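Local coordinates for protein myosin regulatory light chain (Physarum polycephalum, PDB 2BL0) that binds a calcium ion through an EF-hand loop and, as a myosin II regulatory light chain, forms part of the regulatory domain of the motor, at residues G21-K33 / F44-K58. Residues are numbered along the deposited sequence; the frame is centred on the assembly and turned at random.
With CA (calcium ion), chain E.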
ATOM      1  N   GLY C  21      16.148 -28.312  23.611  1.00 13.45           N
ATOM      2  CA  GLY C  21      16.569 -27.106  22.929  1.00 12.56           C
ATOM      3  C   GLY C  21      17.046 -27.348  21.504  1.00 10.87           C
ATOM      4  O   GLY C  21      17.472 -26.410  20.846  1.00 12.13           O
ATOM      5  N   PHE C  22      16.943 -28.584  21.012  1.00  9.13           N
ATOM      6  CA  PHE C  22      17.347 -28.899  19.629  1.00  8.60           C
ATOM      7  C   PHE C  22      16.660 -30.150  19.099  1.00  8.23           C
ATOM      8  O   PHE C  22      16.176 -30.979  19.881  1.00  7.59           O
ATOM      9  CB  PHE C  22      18.879 -29.007  19.502  1.00  8.68           C
ATOM     10  CG  PHE C  22      19.487 -30.057  20.382  1.00  8.48           C
ATOM     11  CD1 PHE C  22      19.516 -31.385  19.983  1.00  7.79           C
ATOM     12  CD2 PHE C  22      20.028 -29.718  21.616  1.00  8.08           C
ATOM     13  CE1 PHE C  22      20.061 -32.377  20.827  1.00  9.02           C
ATOM     14  CE2 PHE C  22      20.563 -30.697  22.457  1.00 10.34           C
ATOM     15  CZ  PHE C  22      20.595 -32.019  22.056  1.00  8.56           C
ATOM     16  N   ILE C  23      16.625 -30.285  17.773  1.00  7.22           N
ATOM     17  CA  ILE C  23      15.973 -31.399  17.097  1.00  7.13           C
ATOM     18  C   ILE C  23      17.001 -32.244  16.412  1.00  7.36           C
ATOM     19  O   ILE C  23      17.704 -31.764  15.522  1.00  6.77           O
ATOM     20  CB  ILE C  23      14.977 -30.903  16.049  1.00  7.29           C
ATOM     21  CG1 ILE C  23      13.948 -29.961  16.689  1.00  8.75           C
ATOM     22  CG2 ILE C  23      14.331 -32.112  15.324  1.00  7.72           C
ATOM     23  CD1 ILE C  23      13.073 -29.246  15.692  1.00 11.75           C
ATOM     24  N   THR C  24      17.061 -33.511  16.803  1.00  6.93           N
ATOM     25  CA  THR C  24      17.938 -34.479  16.186  1.00  7.11           C
ATOM     26  C   THR C  24      17.205 -35.184  15.057  1.00  7.16           C
ATOM     27  O   THR C  24      15.995 -35.042  14.928  1.00  6.75           O
ATOM     28  CB  THR C  24      18.390 -35.530  17.215  1.00  6.79           C
ATOM     29  OG1 THR C  24      17.243 -36.198  17.751  1.00  7.63           O
ATOM     30  CG2 THR C  24      19.038 -34.882  18.421  1.00  7.85           C
ATOM     31  N   LYS C  25      17.929 -35.969  14.258  1.00  8.82           N
ATOM     32  CA  LYS C  25      17.299 -36.784  13.219  1.00  9.57           C
ATOM     33  C   LYS C  25      16.273 -37.722  13.835  1.00 10.12           C
ATOM     34  O   LYS C  25      15.168 -37.812  13.341  1.00 10.67           O
ATOM     35  CB  LYS C  25      18.308 -37.599  12.412  1.00 10.53           C
ATOM     36  CG  LYS C  25      18.920 -36.829  11.276  1.00 11.99           C
ATOM     37  CD  LYS C  25      19.745 -37.730  10.367  1.00 15.06           C
ATOM     38  CE  LYS C  25      20.351 -36.931   9.236  1.00 15.92           C
ATOM     39  NZ  LYS C  25      20.800 -37.822   8.111  1.00 17.90           N
ATOM     40  N   GLU C  26      16.677 -38.407  14.902  1.00  9.94           N
ATOM     41  CA  GLU C  26      15.807 -39.249  15.723  1.00 10.98           C
ATOM     42  C   GLU C  26      14.532 -38.496  16.158  1.00  9.76           C
ATOM     43  O   GLU C  26      13.403 -38.998  16.015  1.00  9.83           O
ATOM     44  CB  GLU C  26      16.616 -39.715  16.943  1.00 11.34           C
ATOM     45  CG  GLU C  26      15.981 -40.764  17.824  1.00 14.93           C
ATOM     46  CD  GLU C  26      15.937 -42.161  17.213  1.00 15.74           C
ATOM     47  OE1 GLU C  26      16.868 -42.594  16.496  1.00 19.61           O
ATOM     48  OE2 GLU C  26      14.936 -42.837  17.483  1.00 21.84           O
ATOM     49  N   GLY C  27      14.708 -37.295  16.682  1.00  8.87           N
ATOM     50  CA  GLY C  27      13.577 -36.494  17.118  1.00  8.19           C
ATOM     51  C   GLY C  27      12.691 -36.050  15.972  1.00  7.22           C
ATOM     52  O   GLY C  27      11.468 -36.036  16.098  1.00  6.71           O
ATOM     53  N   LEU C  28      13.296 -35.706  14.833  1.00  6.40           N
ATOM     54  CA  LEU C  28      12.500 -35.240  13.695  1.00  6.44           C
ATOM     55  C   LEU C  28      11.625 -36.366  13.153  1.00  6.98           C
ATOM     56  O   LEU C  28      10.454 -36.140  12.831  1.00  6.26           O
ATOM     57  CB  LEU C  28      13.373 -34.636  12.596  1.00  6.15           C
ATOM     58  CG  LEU C  28      12.568 -34.041  11.426  1.00  5.76           C
ATOM     59  CD1 LEU C  28      11.596 -32.939  11.854  1.00  6.91           C
ATOM     60  CD2 LEU C  28      13.544 -33.525  10.394  1.00  7.87           C
ATOM     61  N   GLN C  29      12.167 -37.584  13.132  1.00  7.34           N
ATOM     62  CA  GLN C  29      11.379 -38.758  12.753  1.00  8.08           C
ATOM     63  C   GLN C  29      10.139 -38.880  13.629  1.00  7.80           C
ATOM     64  O   GLN C  29       9.050 -39.133  13.129  1.00  8.59           O
ATOM     65  CB  GLN C  29      12.206 -40.033  12.860  1.00  8.81           C
ATOM     66  CG  GLN C  29      13.360 -40.087  11.896  1.00 11.00           C
ATOM     67  CD  GLN C  29      12.934 -40.379  10.463  1.00 14.79           C
ATOM     68  OE1 GLN C  29      11.754 -40.280  10.110  1.00 17.03           O
ATOM     69  NE2 GLN C  29      13.899 -40.751   9.634  1.00 17.85           N
ATOM     70  N   THR C  30      10.307 -38.704  14.935  1.00  7.31           N
ATOM     71  CA  THR C  30       9.182 -38.782  15.867  1.00  6.71           C
ATOM     72  C   THR C  30       8.179 -37.667  15.644  1.00  6.86           C
ATOM     73  O   THR C  30       6.978 -37.898  15.650  1.00  6.91           O
ATOM     74  CB  THR C  30       9.721 -38.756  17.302  1.00  7.16           C
ATOM     75  OG1 THR C  30      10.486 -39.943  17.530  1.00  6.45           O
ATOM     76  CG2 THR C  30       8.612 -38.845  18.320  1.00  7.41           C
ATOM     77  N   VAL C  31       8.681 -36.451  15.402  1.00  6.56           N
ATOM     78  CA  VAL C  31       7.818 -35.315  15.115  1.00  7.26           C
ATOM     79  C   VAL C  31       6.950 -35.549  13.866  1.00  7.50           C
ATOM     80  O   VAL C  31       5.730 -35.288  13.865  1.00  7.03           O
ATOM     81  CB  VAL C  31       8.677 -34.016  14.955  1.00  7.22           C
ATOM     82  CG1 VAL C  31       7.846 -32.905  14.403  1.00  9.73           C
ATOM     83  CG2 VAL C  31       9.263 -33.626  16.311  1.00  7.54           C
ATOM     84  N   LEU C  32       7.562 -36.050  12.799  1.00  7.40           N
ATOM     85  CA  LEU C  32       6.820 -36.319  11.575  1.00  8.40           C
ATOM     86  C   LEU C  32       5.721 -37.361  11.817  1.00  7.66           C
ATOM     87  O   LEU C  32       4.602 -37.220  11.319  1.00  8.34           O
ATOM     88  CB  LEU C  32       7.772 -36.757  10.448  1.00  8.25           C
ATOM     89  CG  LEU C  32       8.715 -35.660   9.969  1.00 10.56           C
ATOM     90  CD1 LEU C  32       9.830 -36.238   9.118  1.00 12.05           C
ATOM     91  CD2 LEU C  32       7.941 -34.590   9.207  1.00 12.74           C
ATOM     92  N   LYS C  33       6.015 -38.365  12.626  1.00  7.52           N
ATOM     93  CA  LYS C  33       5.005 -39.385  12.964  1.00  7.94           C
ATOM     94  C   LYS C  33       3.884 -38.782  13.791  1.00  8.13           C
ATOM     95  O   LYS C  33       2.710 -39.081  13.563  1.00  8.89           O
ATOM     96  CB  LYS C  33       5.641 -40.554  13.690  1.00  8.07           C
ATOM     97  CG  LYS C  33       6.544 -41.356  12.776  1.00  8.66           C
ATOM     98  CD  LYS C  33       7.208 -42.494  13.488  1.00 11.96           C
ATOM     99  CE  LYS C  33       8.050 -43.316  12.514  1.00 14.06           C
ATOM    100  NZ  LYS C  33       8.862 -44.345  13.218  1.00 15.61           N
ATOM    101  N   PHE C  44      13.616 -36.781   3.553  1.00 10.57           N
ATOM    102  CA  PHE C  44      13.886 -36.596   4.984  1.00 10.46           C
ATOM    103  C   PHE C  44      15.292 -36.084   5.222  1.00 10.02           C
ATOM    104  O   PHE C  44      15.499 -35.125   5.957  1.00  9.16           O
ATOM    105  CB  PHE C  44      13.690 -37.888   5.787  1.00  9.70           C
ATOM    106  CG  PHE C  44      14.060 -37.751   7.239  1.00 11.16           C
ATOM    107  CD1 PHE C  44      13.151 -37.224   8.147  1.00 10.21           C
ATOM    108  CD2 PHE C  44      15.332 -38.086   7.686  1.00  9.22           C
ATOM    109  CE1 PHE C  44      13.486 -37.075   9.469  1.00 10.22           C
ATOM    110  CE2 PHE C  44      15.685 -37.924   9.010  1.00 10.90           C
ATOM    111  CZ  PHE C  44      14.753 -37.415   9.911  1.00  9.85           C
ATOM    112  N   ASN C  45      16.282 -36.729   4.618  1.00  9.63           N
ATOM    113  CA  ASN C  45      17.651 -36.271   4.781  1.00 10.15           C
ATOM    114  C   ASN C  45      17.811 -34.857   4.263  1.00 10.17           C
ATOM    115  O   ASN C  45      18.495 -34.047   4.889  1.00  9.88           O
ATOM    116  CB  ASN C  45      18.644 -37.212   4.072  1.00 10.15           C
ATOM    117  CG  ASN C  45      18.759 -38.546   4.762  1.00 12.37           C
ATOM    118  OD1 ASN C  45      18.586 -38.639   5.980  1.00 18.00           O
ATOM    119  ND2 ASN C  45      19.029 -39.597   3.992  1.00 16.20           N
ATOM    120  N   GLU C  46      17.146 -34.550   3.148  1.00 10.35           N
ATOM    121  CA  GLU C  46      17.186 -33.203   2.560  1.00 10.39           C
ATOM    122  C   GLU C  46      16.603 -32.177   3.528  1.00  9.62           C
ATOM    123  O   GLU C  46      17.194 -31.128   3.751  1.00  8.95           O
ATOM    124  CB  GLU C  46      16.400 -33.189   1.244  1.00 11.41           C
ATOM    125  CG  GLU C  46      16.168 -31.848   0.571  1.00 14.03           C
ATOM    126  CD  GLU C  46      15.321 -31.999  -0.689  1.00 19.18           C
ATOM    127  OE1 GLU C  46      14.157 -32.472  -0.598  1.00 21.76           O
ATOM    128  OE2 GLU C  46      15.821 -31.672  -1.782  1.00 22.41           O
ATOM    129  N   MET C  47      15.458 -32.490   4.124  1.00  9.14           N
ATOM    130  CA  MET C  47      14.794 -31.521   5.001  1.00  8.35           C
ATOM    131  C   MET C  47      15.613 -31.328   6.279  1.00  8.46           C
ATOM    132  O   MET C  47      15.720 -30.214   6.784  1.00  6.61           O
ATOM    133  CB  MET C  47      13.331 -31.887   5.283  1.00  8.72           C
ATOM    134  CG  MET C  47      13.059 -32.778   6.521  1.00  8.80           C
ATOM    135  SD  MET C  47      11.329 -33.237   6.676  1.00  8.67           S
ATOM    136  CE  MET C  47      10.685 -31.847   7.431  1.00 10.43           C
ATOM    137  N   PHE C  48      16.221 -32.403   6.785  1.00  8.41           N
ATOM    138  CA  PHE C  48      17.005 -32.292   8.009  1.00  8.99           C
ATOM    139  C   PHE C  48      18.242 -31.422   7.760  1.00  9.72           C
ATOM    140  O   PHE C  48      18.562 -30.529   8.545  1.00  9.91           O
ATOM    141  CB  PHE C  48      17.412 -33.653   8.597  1.00  8.62           C
ATOM    142  CG  PHE C  48      18.084 -33.517   9.935  1.00  7.93           C
ATOM    143  CD1 PHE C  48      17.330 -33.414  11.097  1.00  6.85           C
ATOM    144  CD2 PHE C  48      19.458 -33.401  10.021  1.00 10.27           C
ATOM    145  CE1 PHE C  48      17.935 -33.212  12.324  1.00  7.66           C
ATOM    146  CE2 PHE C  48      20.075 -33.189  11.240  1.00 10.43           C
ATOM    147  CZ  PHE C  48      19.308 -33.101  12.401  1.00 10.09           C
ATOM    148  N   ASN C  49      18.906 -31.690   6.651  1.00 10.39           N
ATOM    149  CA  ASN C  49      20.119 -30.992   6.288  1.00 11.53           C
ATOM    150  C   ASN C  49      19.822 -29.535   5.955  1.00 10.49           C
ATOM    151  O   ASN C  49      20.649 -28.689   6.216  1.00 12.05           O
ATOM    152  CB  ASN C  49      20.828 -31.689   5.120  1.00 11.60           C
ATOM    153  CG  ASN C  49      21.347 -33.110   5.474  1.00 13.52           C
ATOM    154  OD1 ASN C  49      21.508 -33.936   4.586  1.00 16.43           O
ATOM    155  ND2 ASN C  49      21.611 -33.381   6.760  1.00 14.05           N
ATOM    156  N   GLU C  50      18.645 -29.243   5.394  1.00 10.59           N
ATOM    157  CA  GLU C  50      18.246 -27.848   5.113  1.00 10.57           C
ATOM    158  C   GLU C  50      18.213 -27.061   6.422  1.00  9.67           C
ATOM    159  O   GLU C  50      18.645 -25.896   6.487  1.00  9.45           O
ATOM    160  CB  GLU C  50      16.826 -27.794   4.500  0.70 11.37           C
ATOM    161  CG  GLU C  50      16.736 -28.130   3.024  0.70 12.60           C
ATOM    162  CD  GLU C  50      15.314 -28.225   2.493  0.70 14.34           C
ATOM    163  OE1 GLU C  50      14.352 -28.357   3.293  0.70 14.89           O
ATOM    164  OE2 GLU C  50      15.162 -28.174   1.248  0.70 17.19           O
ATOM    165  N   ALA C  51      17.674 -27.700   7.460  1.00  7.74           N
ATOM    166  CA  ALA C  51      17.449 -27.036   8.747  1.00  7.37           C
ATOM    167  C   ALA C  51      18.731 -26.974   9.563  1.00  7.28           C
ATOM    168  O   ALA C  51      19.008 -25.968  10.206  1.00  9.03           O
ATOM    169  CB  ALA C  51      16.384 -27.762   9.523  1.00  6.10           C
ATOM    170  N   ASP C  52      19.517 -28.042   9.508  1.00  7.21           N
ATOM    171  CA  ASP C  52      20.758 -28.159  10.262  1.00  7.07           C
ATOM    172  C   ASP C  52      21.916 -27.539   9.475  1.00  6.99           C
ATOM    173  O   ASP C  52      22.776 -28.242   8.941  1.00  7.43           O
ATOM    174  CB  ASP C  52      21.037 -29.635  10.566  1.00  7.18           C
ATOM    175  CG  ASP C  52      22.313 -29.851  11.391  1.00  8.01           C
ATOM    176  OD1 ASP C  52      22.703 -28.971  12.192  1.00  7.26           O
ATOM    177  OD2 ASP C  52      22.984 -30.915  11.296  1.00  7.19           O
ATOM    178  N   ALA C  53      21.939 -26.218   9.424  1.00  7.33           N
ATOM    179  CA  ALA C  53      22.919 -25.492   8.608  1.00  7.38           C
ATOM    180  C   ALA C  53      24.342 -25.754   9.053  1.00  6.60           C
ATOM    181  O   ALA C  53      25.235 -25.794   8.227  1.00  7.01           O
ATOM    182  CB  ALA C  53      22.640 -24.014   8.626  1.00  7.63           C
ATOM    183  N   THR C  54      24.570 -25.935  10.351  1.00  5.88           N
ATOM    184  CA  THR C  54      25.925 -26.186  10.845  1.00  6.52           C
ATOM    185  C   THR C  54      26.379 -27.612  10.606  1.00  7.33           C
ATOM    186  O   THR C  54      27.560 -27.913  10.782  1.00  7.45           O
ATOM    187  CB  THR C  54      26.073 -25.928  12.340  1.00  6.48           C
ATOM    188  OG1 THR C  54      25.250 -26.853  13.049  1.00  5.53           O
ATOM    189  CG2 THR C  54      25.634 -24.535  12.734  1.00  5.89           C
ATOM    190  N   GLY C  55      25.451 -28.493  10.243  1.00  8.09           N
ATOM    191  CA  GLY C  55      25.795 -29.860   9.864  1.00  8.76           C
ATOM    192  C   GLY C  55      26.263 -30.726  11.018  1.00  8.88           C
ATOM    193  O   GLY C  55      26.980 -31.703  10.815  1.00 10.79           O
ATOM    194  N   ASN C  56      25.846 -30.388  12.235  1.00  7.93           N
ATOM    195  CA  ASN C  56      26.329 -31.080  13.432  1.00  7.51           C
ATOM    196  C   ASN C  56      25.360 -32.149  13.982  1.00  6.99           C
ATOM    197  O   ASN C  56      25.611 -32.774  15.026  1.00  7.83           O
ATOM    198  CB  ASN C  56      26.669 -30.055  14.507  1.00  7.16           C
ATOM    199  CG  ASN C  56      25.460 -29.631  15.293  1.00  7.49           C
ATOM    200  OD1 ASN C  56      24.442 -29.310  14.703  1.00  5.84           O
ATOM    201  ND2 ASN C  56      25.565 -29.619  16.621  1.00  7.73           N
ATOM    202  N   GLY C  57      24.251 -32.369  13.278  1.00  6.55           N
ATOM    203  CA  GLY C  57      23.241 -33.352  13.664  1.00  6.26           C
ATOM    204  C   GLY C  57      22.151 -32.875  14.629  1.00  6.08           C
ATOM    205  O   GLY C  57      21.319 -33.680  15.101  1.00  5.82           O
ATOM    206  N   LYS C  58      22.149 -31.580  14.914  1.00  4.81           N
ATOM    207  CA  LYS C  58      21.218 -30.970  15.867  1.00  4.62           C
ATOM    208  C   LYS C  58      20.699 -29.632  15.326  1.00  4.94           C
ATOM    209  O   LYS C  58      21.487 -28.743  15.063  1.00  4.14           O
ATOM    210  CB  LYS C  58      21.926 -30.721  17.197  1.00  4.83           C
ATOM    211  CG  LYS C  58      22.374 -31.980  17.951  1.00  5.38           C
ATOM    212  CD  LYS C  58      23.006 -31.593  19.285  1.00  7.05           C
ATOM    213  CE  LYS C  58      23.428 -32.789  20.095  1.00  9.07           C
ATOM    214  NZ  LYS C  58      24.772 -33.246  19.725  1.00  9.46           N
TER
HETATM  215 CA    CA E1155      23.094 -27.539  13.935  1.00 23.88          CA
HETATM  216  O   HOH W   1      20.880 -36.183  14.463  1.00 29.42           O
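Lys25 lays its aliphatic chain over one face of the Phe48 ring, CG 3.5 Å from the ring centroid and almost on the normal. The chain runs on extended past CG, which lets NZ hydrogen-bond Asn45 OD1 (3.2 Å) from above the amide's carbonyl plane. A lysine suits this place at the surface, since its methylenes can cover an aromatic ring while the ammonium stays in solvent. Phe44, with CG anti to the backbone N (chi1 176°), swings its ring off its own helix into a hole between Lys25, Leu28, Gln29 and Leu32, which a large flat group fills well. The flat Gln29 amide suits the partly exposed side, stacking on this ring with planes 10° apart and NE2 3.4 Å from Phe44 CE2. Leu32 CD1 meets the Phe44 edge at CD1 (3.6 Å), and Leu28, being branched, can touch Phe44, Met47 and Phe48 with CD2 alone. An alanine in place of Phe48 would probably leave a gap beside Leu28 CD2 and deprive the Lys25 methylenes of the face they rest on. Farther along, Lys58 runs beside Phe22 in the same direction, its CD 3.6 Å from the ring centroid, while its carbonyl O binds calcium with Asp52 OD1, Thr54 OG1, Asn56 OD1 and Glu63. One water joins Lys25 N to Gly57 O. The contact thus belongs to a pair of EF-hands: helix 25-35 of the first packs across helix 41-51 of the second (118° between the N-to-C directions of segments 25-33 and 44-51), strand 22-24 pairs antiparallel with strand 58-60 through Ile23 and Ile59, and helix 3-15 packs against Ile23 and Val31.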